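Local coordinates for protein autotransporter adhesin/invasin TibA (Escherichia coli, PDB 4Q1Q) that mediates adhesion to and invasion of human intestinal epithelial cells, drives bacterial aggregation through self-association and enhances biofilm formation, at residues Asn14-Gly18 with Arg19-Ser23. Sequence-based numbering, arbitrary orientation.
Sequences NQTIG and RGETS
Two backbone hydrogen bonds, both made by Gly18, close the turn that leads from strand 16-17 toward strand 25-28. Gly18 N donates to Ser23 O at 3.2 Å, nearly straight and in the plane of that carbonyl. Glu21 N donates to Gly18 O at 2.9 Å, closing a beta turn, Gly18 to Glu21; here the donor stands above the carbonyl plane. Glycine suits this place because with phi 123° and psi -149° a CB would collide with the carbonyl oxygen of the residue before.

Van der Waals contacts, largely carbon against oxygen, accompany these bonds. Ile17 lays its branched chain beside the Ser23 carbonyl, with CG2 3.2 Å from Ser23 O, and it also touches Met26 of strand 25-28, as fits a buried residue. Glu21 folds back over the strand: its chi1 of -109° places CG 3.2 Å from Thr16 O, and a bend at chi2 turns the carboxylate across the Thr16 side chain. There OE2 meets the methyl CG2, which the chi1 of Thr16 turns anti to its backbone nitrogen.

Strand 16-17 pairs in parallel with strand 38-39 of the next coil, and Arg19 extends outward at the surface to touch a bound heptose. This corner belongs to the beta-helical passenger region, which is carried to the cell surface, as in other autotransporters. With no side-chain hydrogen bond or salt bridge between the two segments, it is held chiefly by main-chain bonds.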
ATOM      1  N   ASN A  14     -28.177 -13.463  -5.107  1.00 80.35           N
ATOM      2  CA  ASN A  14     -27.745 -14.795  -4.681  1.00 90.06           C
ATOM      3  C   ASN A  14     -27.525 -15.778  -5.835  1.00 79.59           C
ATOM      4  O   ASN A  14     -27.629 -16.991  -5.663  1.00 71.12           O
ATOM      5  CB  ASN A  14     -28.726 -15.345  -3.639  1.00 90.11           C
ATOM      6  CG  ASN A  14     -28.688 -14.550  -2.347  1.00 86.95           C
ATOM      7  OD1 ASN A  14     -28.320 -13.376  -2.348  1.00 94.02           O
ATOM      8  ND2 ASN A  14     -29.033 -15.183  -1.235  1.00 92.60           N
ATOM      9  N   GLN A  15     -27.201 -15.226  -7.004  1.00 78.74           N
ATOM     10  CA  GLN A  15     -26.732 -15.992  -8.149  1.00 82.28           C
ATOM     11  C   GLN A  15     -25.314 -16.488  -7.887  1.00 76.39           C
ATOM     12  O   GLN A  15     -24.465 -15.731  -7.416  1.00 72.21           O
ATOM     13  CB  GLN A  15     -26.736 -15.124  -9.413  1.00 85.04           C
ATOM     14  CG  GLN A  15     -28.094 -14.920 -10.066  1.00 91.59           C
ATOM     15  CD  GLN A  15     -28.446 -16.042 -11.026  1.00 97.54           C
ATOM     16  OE1 GLN A  15     -28.390 -17.217 -10.664  1.00103.52           O
ATOM     17  NE2 GLN A  15     -28.785 -15.691 -12.262  1.00 97.66           N
ATOM     18  N   THR A  16     -25.080 -17.764  -8.171  1.00 67.98           N
ATOM     19  CA  THR A  16     -23.745 -18.344  -8.188  1.00 67.95           C
ATOM     20  C   THR A  16     -23.441 -18.638  -9.653  1.00 76.67           C
ATOM     21  O   THR A  16     -24.320 -19.079 -10.399  1.00 76.38           O
ATOM     22  CB  THR A  16     -23.633 -19.645  -7.367  1.00 66.05           C
ATOM     23  OG1 THR A  16     -23.862 -19.395  -5.976  1.00 68.32           O
ATOM     24  CG2 THR A  16     -22.252 -20.253  -7.473  1.00 75.78           C
ATOM     25  N   ILE A  17     -22.209 -18.363 -10.073  1.00 73.86           N
ATOM     26  CA  ILE A  17     -21.834 -18.425 -11.487  1.00 73.55           C
ATOM     27  C   ILE A  17     -20.439 -19.020 -11.664  1.00 77.23           C
ATOM     28  O   ILE A  17     -19.606 -18.945 -10.758  1.00 75.27           O
ATOM     29  CB  ILE A  17     -21.950 -17.031 -12.148  1.00 80.56           C
ATOM     30  CG1 ILE A  17     -23.421 -16.730 -12.458  1.00 82.27           C
ATOM     31  CG2 ILE A  17     -21.087 -16.901 -13.400  1.00 81.78           C
ATOM     32  CD1 ILE A  17     -23.676 -15.596 -13.428  1.00 86.72           C
ATOM     33  N   GLY A  18     -20.212 -19.623 -12.829  1.00 77.14           N
ATOM     34  CA  GLY A  18     -18.933 -20.223 -13.189  1.00 80.78           C
ATOM     35  C   GLY A  18     -19.022 -21.693 -13.556  1.00 92.32           C
ATOM     36  O   GLY A  18     -20.036 -22.137 -14.095  1.00100.69           O
ATOM     37  N   ARG A  19     -17.941 -22.418 -13.264  1.00 98.18           N
ATOM     38  CA  ARG A  19     -17.727 -23.841 -13.554  1.00 98.55           C
ATOM     39  C   ARG A  19     -18.898 -24.575 -14.218  1.00 94.50           C
ATOM     40  O   ARG A  19     -19.130 -24.393 -15.415  1.00 90.47           O
ATOM     41  CB  ARG A  19     -17.250 -24.554 -12.274  1.00103.22           C
ATOM     42  CG  ARG A  19     -17.841 -24.093 -10.946  1.00 96.85           C
ATOM     43  CD  ARG A  19     -17.340 -24.944  -9.784  1.00 99.92           C
ATOM     44  NE  ARG A  19     -15.955 -24.660  -9.401  1.00103.49           N
ATOM     45  CZ  ARG A  19     -15.107 -25.520  -8.838  1.00 95.29           C
ATOM     46  NH1 ARG A  19     -15.473 -26.769  -8.576  1.00 85.66           N
ATOM     47  NH2 ARG A  19     -13.872 -25.137  -8.533  1.00 82.33           N
ATOM     48  N   GLY A  20     -19.619 -25.405 -13.468  1.00 98.07           N
ATOM     49  CA  GLY A  20     -20.791 -26.115 -13.970  1.00 98.13           C
ATOM     50  C   GLY A  20     -22.033 -25.477 -13.382  1.00 95.95           C
ATOM     51  O   GLY A  20     -22.923 -26.159 -12.873  1.00 88.28           O
ATOM     52  N   GLU A  21     -22.067 -24.150 -13.437  1.00 87.82           N
ATOM     53  CA  GLU A  21     -23.211 -23.391 -12.964  1.00 81.71           C
ATOM     54  C   GLU A  21     -24.175 -23.175 -14.122  1.00 75.96           C
ATOM     55  O   GLU A  21     -23.893 -23.541 -15.265  1.00 67.49           O
ATOM     56  CB  GLU A  21     -22.771 -22.050 -12.368  1.00 89.97           C
ATOM     57  CG  GLU A  21     -22.894 -21.953 -10.856  1.00 90.90           C
ATOM     58  CD  GLU A  21     -22.038 -22.961 -10.118  1.00 99.98           C
ATOM     59  OE1 GLU A  21     -21.130 -23.544 -10.750  1.00104.12           O
ATOM     60  OE2 GLU A  21     -22.291 -23.159  -8.911  1.00 92.86           O
ATOM     61  N   THR A  22     -25.312 -22.580 -13.780  1.00 76.19           N
ATOM     62  CA  THR A  22     -26.334 -22.192 -14.751  1.00 84.57           C
ATOM     63  C   THR A  22     -25.839 -21.269 -15.868  1.00 80.92           C
ATOM     64  O   THR A  22     -26.278 -21.359 -17.015  1.00 77.63           O
ATOM     65  CB  THR A  22     -27.513 -21.482 -14.054  1.00 83.44           C
ATOM     66  OG1 THR A  22     -28.354 -20.905 -15.058  1.00 90.42           O
ATOM     67  CG2 THR A  22     -27.058 -20.357 -13.128  1.00 88.86           C
ATOM     68  N   SER A  23     -24.957 -20.339 -15.518  1.00 81.92           N
ATOM     69  CA  SER A  23     -24.417 -19.386 -16.486  1.00 84.16           C
ATOM     70  C   SER A  23     -22.954 -19.144 -16.151  1.00 84.62           C
ATOM     71  O   SER A  23     -22.548 -19.275 -14.995  1.00 77.40           O
ATOM     72  CB  SER A  23     -25.176 -18.056 -16.476  1.00 81.28           C
ATOM     73  OG  SER A  23     -26.527 -18.258 -16.853  1.00 91.84           O
TER